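Local coordinates for protein PKS (Streptomyces sp. CNQ431, PDB 5YDA) that probably loads acyl extender units onto a carrier protein as the broadly selective acyltransferase domain of the splenocin polyketide synthase SpnD, at residues 29-37 with 63-71. Numbering follows the deposited sequence.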
ATOM      1  N   GLY A  29      17.577 -15.361   1.464  1.00 41.96           N
ATOM      2  CA  GLY A  29      17.711 -16.788   1.261  1.00 40.67           C
ATOM      3  C   GLY A  29      18.064 -17.106  -0.173  1.00 43.06           C
ATOM      4  O   GLY A  29      18.781 -16.355  -0.842  1.00 41.04           O
ATOM      5  N   ARG A  30      17.528 -18.209  -0.667  1.00 48.07           N
ATOM      6  CA  ARG A  30      17.885 -18.643  -2.001  1.00 49.47           C
ATOM      7  C   ARG A  30      16.984 -18.077  -3.093  1.00 44.86           C
ATOM      8  O   ARG A  30      17.320 -18.219  -4.275  1.00 46.47           O
ATOM      9  CB  ARG A  30      17.831 -20.175  -2.053  1.00 49.30           C
ATOM     10  CG  ARG A  30      18.889 -20.899  -1.227  1.00 53.71           C
ATOM     11  CD  ARG A  30      18.427 -22.313  -0.913  1.00 60.60           C
ATOM     12  NE  ARG A  30      16.990 -22.356  -0.652  1.00 72.27           N
ATOM     13  CZ  ARG A  30      16.291 -23.460  -0.444  1.00 73.11           C
ATOM     14  NH1 ARG A  30      16.861 -24.650  -0.455  1.00 78.26           N
ATOM     15  NH2 ARG A  30      14.977 -23.377  -0.219  1.00 68.72           N
ATOM     16  N   ARG A  31      15.870 -17.437  -2.738  1.00 39.27           N
ATOM     17  CA  ARG A  31      14.883 -17.043  -3.742  1.00 42.76           C
ATOM     18  C   ARG A  31      15.454 -16.014  -4.713  1.00 40.30           C
ATOM     19  O   ARG A  31      16.058 -15.017  -4.307  1.00 45.65           O
ATOM     20  CB  ARG A  31      13.636 -16.488  -3.063  1.00 39.86           C
ATOM     21  CG  ARG A  31      12.494 -16.146  -4.006  1.00 39.83           C
ATOM     22  CD  ARG A  31      11.240 -15.753  -3.204  1.00 39.23           C
ATOM     23  NE  ARG A  31      10.673 -16.888  -2.470  1.00 42.44           N
ATOM     24  CZ  ARG A  31      10.745 -17.045  -1.147  1.00 46.68           C
ATOM     25  NH1 ARG A  31      11.356 -16.123  -0.389  1.00 39.40           N
ATOM     26  NH2 ARG A  31      10.198 -18.125  -0.581  1.00 43.61           N
ATOM     27  N   LEU A  32      15.255 -16.263  -6.004  1.00 37.94           N
ATOM     28  CA  LEU A  32      15.759 -15.401  -7.062  1.00 39.14           C
ATOM     29  C   LEU A  32      14.663 -15.168  -8.092  1.00 38.34           C
ATOM     30  O   LEU A  32      13.735 -15.971  -8.240  1.00 32.40           O
ATOM     31  CB  LEU A  32      16.989 -16.009  -7.750  1.00 41.60           C
ATOM     32  CG  LEU A  32      18.249 -16.106  -6.891  1.00 50.17           C
ATOM     33  CD1 LEU A  32      19.311 -16.916  -7.623  1.00 51.39           C
ATOM     34  CD2 LEU A  32      18.767 -14.701  -6.539  1.00 53.73           C
ATOM     35  N   VAL A  33      14.797 -14.057  -8.817  1.00 36.12           N
ATOM     36  CA  VAL A  33      13.898 -13.698  -9.904  1.00 35.87           C
ATOM     37  C   VAL A  33      14.592 -14.026 -11.219  1.00 40.03           C
ATOM     38  O   VAL A  33      15.748 -13.640 -11.423  1.00 41.71           O
ATOM     39  CB  VAL A  33      13.528 -12.208  -9.836  1.00 33.24           C
ATOM     40  CG1 VAL A  33      12.543 -11.842 -10.937  1.00 32.87           C
ATOM     41  CG2 VAL A  33      12.977 -11.865  -8.459  1.00 34.16           C
ATOM     42  N   LEU A  34      13.893 -14.741 -12.106  1.00 37.08           N
ATOM     43  CA  LEU A  34      14.412 -15.060 -13.434  1.00 37.10           C
ATOM     44  C   LEU A  34      13.686 -14.232 -14.487  1.00 35.43           C
ATOM     45  O   LEU A  34      12.474 -14.425 -14.687  1.00 34.23           O
ATOM     46  CB  LEU A  34      14.250 -16.550 -13.737  1.00 36.76           C
ATOM     47  CG  LEU A  34      14.821 -17.532 -12.711  1.00 41.17           C
ATOM     48  CD1 LEU A  34      14.671 -18.950 -13.203  1.00 43.65           C
ATOM     49  CD2 LEU A  34      16.279 -17.226 -12.413  1.00 44.18           C
ATOM     50  N   PRO A  35      14.362 -13.323 -15.189  1.00 36.84           N
ATOM     51  CA  PRO A  35      13.698 -12.534 -16.237  1.00 35.29           C
ATOM     52  C   PRO A  35      13.708 -13.229 -17.588  1.00 40.84           C
ATOM     53  O   PRO A  35      14.666 -13.908 -17.966  1.00 44.08           O
ATOM     54  CB  PRO A  35      14.555 -11.265 -16.293  1.00 40.13           C
ATOM     55  CG  PRO A  35      15.948 -11.766 -15.989  1.00 40.58           C
ATOM     56  CD  PRO A  35      15.763 -12.904 -14.983  1.00 43.30           C
ATOM     57  N   VAL A  36      12.617 -13.039 -18.329  1.00 38.80           N
ATOM     58  CA  VAL A  36      12.450 -13.567 -19.679  1.00 37.47           C
ATOM     59  C   VAL A  36      11.851 -12.461 -20.532  1.00 44.91           C
ATOM     60  O   VAL A  36      10.836 -11.864 -20.151  1.00 45.26           O
ATOM     61  CB  VAL A  36      11.530 -14.804 -19.717  1.00 42.96           C
ATOM     62  CG1 VAL A  36      11.512 -15.412 -21.110  1.00 44.64           C
ATOM     63  CG2 VAL A  36      11.937 -15.833 -18.671  1.00 43.03           C
ATOM     64  N   SER A  37      12.462 -12.188 -21.682  1.00 44.06           N
ATOM     65  CA  SER A  37      11.937 -11.184 -22.595  1.00 48.42           C
ATOM     66  C   SER A  37      12.042 -11.662 -24.034  1.00 53.08           C
ATOM     67  O   SER A  37      13.058 -12.234 -24.437  1.00 52.14           O
ATOM     68  CB  SER A  37      12.667  -9.844 -22.445  1.00 49.38           C
ATOM     69  OG  SER A  37      14.042  -9.971 -22.731  1.00 46.90           O
ATOM     70  N   LEU A  63      20.790 -22.582 -10.276  1.00 65.58           N
ATOM     71  CA  LEU A  63      19.818 -21.513 -10.358  1.00 60.13           C
ATOM     72  C   LEU A  63      20.580 -20.227 -10.358  1.00 55.76           C
ATOM     73  O   LEU A  63      20.326 -19.337 -11.120  1.00 51.62           O
ATOM     74  CB  LEU A  63      18.861 -21.582  -9.188  1.00 56.89           C
ATOM     75  CG  LEU A  63      17.685 -20.617  -9.237  1.00 62.07           C
ATOM     76  CD1 LEU A  63      16.944 -20.761 -10.535  1.00 45.09           C
ATOM     77  CD2 LEU A  63      16.765 -20.862  -8.063  1.00 60.12           C
ATOM     78  N   ASP A  64      21.540 -20.172  -9.470  1.00 62.12           N
ATOM     79  CA  ASP A  64      22.480 -19.059  -9.357  1.00 55.91           C
ATOM     80  C   ASP A  64      22.974 -18.555 -10.712  1.00 57.11           C
ATOM     81  O   ASP A  64      22.802 -17.381 -11.058  1.00 52.93           O
ATOM     82  CB  ASP A  64      23.673 -19.526  -8.517  1.00 60.64           C
ATOM     83  CG  ASP A  64      24.150 -18.492  -7.548  1.00 70.45           C
ATOM     84  OD1 ASP A  64      25.350 -18.520  -7.216  1.00 75.41           O
ATOM     85  OD2 ASP A  64      23.324 -17.656  -7.114  1.00 73.95           O
ATOM     86  N   ASP A  65      23.614 -19.443 -11.478  1.00 55.51           N
ATOM     87  CA  ASP A  65      24.215 -19.040 -12.744  1.00 53.60           C
ATOM     88  C   ASP A  65      23.156 -18.584 -13.734  1.00 51.57           C
ATOM     89  O   ASP A  65      23.342 -17.585 -14.437  1.00 50.95           O
ATOM     90  CB  ASP A  65      25.020 -20.194 -13.344  1.00 51.30           C
ATOM     91  CG  ASP A  65      26.048 -20.760 -12.380  1.00 62.15           C
ATOM     92  OD1 ASP A  65      26.289 -21.990 -12.433  1.00 62.93           O
ATOM     93  OD2 ASP A  65      26.611 -19.980 -11.577  1.00 54.61           O
ATOM     94  N   VAL A  66      22.050 -19.325 -13.816  1.00 48.42           N
ATOM     95  CA  VAL A  66      20.991 -19.004 -14.765  1.00 51.08           C
ATOM     96  C   VAL A  66      20.468 -17.589 -14.531  1.00 51.39           C
ATOM     97  O   VAL A  66      20.241 -16.832 -15.485  1.00 44.47           O
ATOM     98  CB  VAL A  66      19.877 -20.063 -14.670  1.00 50.07           C
ATOM     99  CG1 VAL A  66      18.544 -19.494 -15.084  1.00 43.26           C
ATOM    100  CG2 VAL A  66      20.232 -21.242 -15.540  1.00 49.45           C
ATOM    101  N   ALA A  67      20.310 -17.199 -13.260  1.00 50.57           N
ATOM    102  CA  ALA A  67      19.813 -15.864 -12.935  1.00 49.01           C
ATOM    103  C   ALA A  67      20.728 -14.781 -13.493  1.00 49.19           C
ATOM    104  O   ALA A  67      20.259 -13.811 -14.098  1.00 47.27           O
ATOM    105  CB  ALA A  67      19.663 -15.711 -11.422  1.00 43.20           C
ATOM    106  N   GLY A  68      22.040 -14.925 -13.288  1.00 51.48           N
ATOM    107  CA  GLY A  68      22.976 -13.964 -13.850  1.00 47.58           C
ATOM    108  C   GLY A  68      23.026 -14.020 -15.364  1.00 51.15           C
ATOM    109  O   GLY A  68      23.056 -12.985 -16.038  1.00 53.50           O
ATOM    110  N   ALA A  69      23.015 -15.231 -15.920  1.00 49.63           N
ATOM    111  CA  ALA A  69      23.069 -15.383 -17.369  1.00 52.36           C
ATOM    112  C   ALA A  69      21.842 -14.772 -18.029  1.00 55.54           C
ATOM    113  O   ALA A  69      21.940 -14.180 -19.111  1.00 56.31           O
ATOM    114  CB  ALA A  69      23.198 -16.864 -17.735  1.00 47.20           C
ATOM    115  N   LEU A  70      20.673 -14.920 -17.398  1.00 52.72           N
ATOM    116  CA  LEU A  70      19.453 -14.310 -17.911  1.00 49.76           C
ATOM    117  C   LEU A  70      19.510 -12.788 -17.851  1.00 52.26           C
ATOM    118  O   LEU A  70      18.803 -12.125 -18.616  1.00 49.30           O
ATOM    119  CB  LEU A  70      18.248 -14.819 -17.120  1.00 47.30           C
ATOM    120  CG  LEU A  70      17.218 -15.763 -17.751  1.00 45.65           C
ATOM    121  CD1 LEU A  70      17.630 -16.268 -19.109  1.00 38.87           C
ATOM    122  CD2 LEU A  70      16.928 -16.914 -16.821  1.00 40.35           C
ATOM    123  N   ARG A  71      20.335 -12.230 -16.958  1.00 51.48           N
ATOM    124  CA  ARG A  71      20.534 -10.789 -16.824  1.00 53.44           C
ATOM    125  C   ARG A  71      21.611 -10.256 -17.762  1.00 57.27           C
ATOM    126  O   ARG A  71      21.367  -9.303 -18.506  1.00 59.24           O
ATOM    127  CB  ARG A  71      20.903 -10.439 -15.384  1.00 44.31           C
ATOM    128  CG  ARG A  71      19.760 -10.512 -14.410  1.00 43.78           C
ATOM    129  CD  ARG A  71      20.300 -10.649 -13.011  1.00 43.98           C
ATOM    130  NE  ARG A  71      19.266 -10.490 -11.995  1.00 50.92           N
ATOM    131  CZ  ARG A  71      18.309 -11.382 -11.740  1.00 47.33           C
ATOM    132  NH1 ARG A  71      18.240 -12.513 -12.435  1.00 41.50           N
ATOM    133  NH2 ARG A  71      17.419 -11.147 -10.782  1.00 45.43           N
TER
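L34 of strand 32-37 lies against A67 of helix 63-71, their CA atoms 5.5 Å apart. The helix runs in broadly the same direction as the strand, with 39° between the short axes and a closest approach of 7.6 Å. A67 suits this near point: its methyl is small enough to let CD2 of L34 reach its CA at 3.8 Å. The two leucyl methyls of L34 divide the work, CD2 resting on A67 and V66 while CD1 meets CD1 of L63 at 3.9 Å. One turn further along, CB of L70 packs against CD of P35, the two side chains crossing obliquely, and CD2 of L70 against CB of L34. L32 extends the apolar layer at the other end, where its CD1 reaches the methyl of A67.

With CG of R71 anti to its carbonyl carbon (chi1 -74°) and the chain extended to NE, the guanidinium folds back along the helix toward the strand. NH1 and NH2 both donate end-on to the carbonyl oxygen of V33, at 2.9 and 3.1 Å, and this oxygen lies in the guanidinium plane. NH1 also bonds A67 O, 2.9 Å away, one turn back, which helps fix the group's rotation. NH2 has a further acceptor in P428 O. Proline at 35 has no amide hydrogen to pair, and its CD packs beside NH1.

Strand 32-38 pairs antiparallel with strand 79-85, and helices 63-72 and 43-56 pack together beside it, consistent with the small alpha/beta linker that joins ketosynthase and acyltransferase in polyketide synthases.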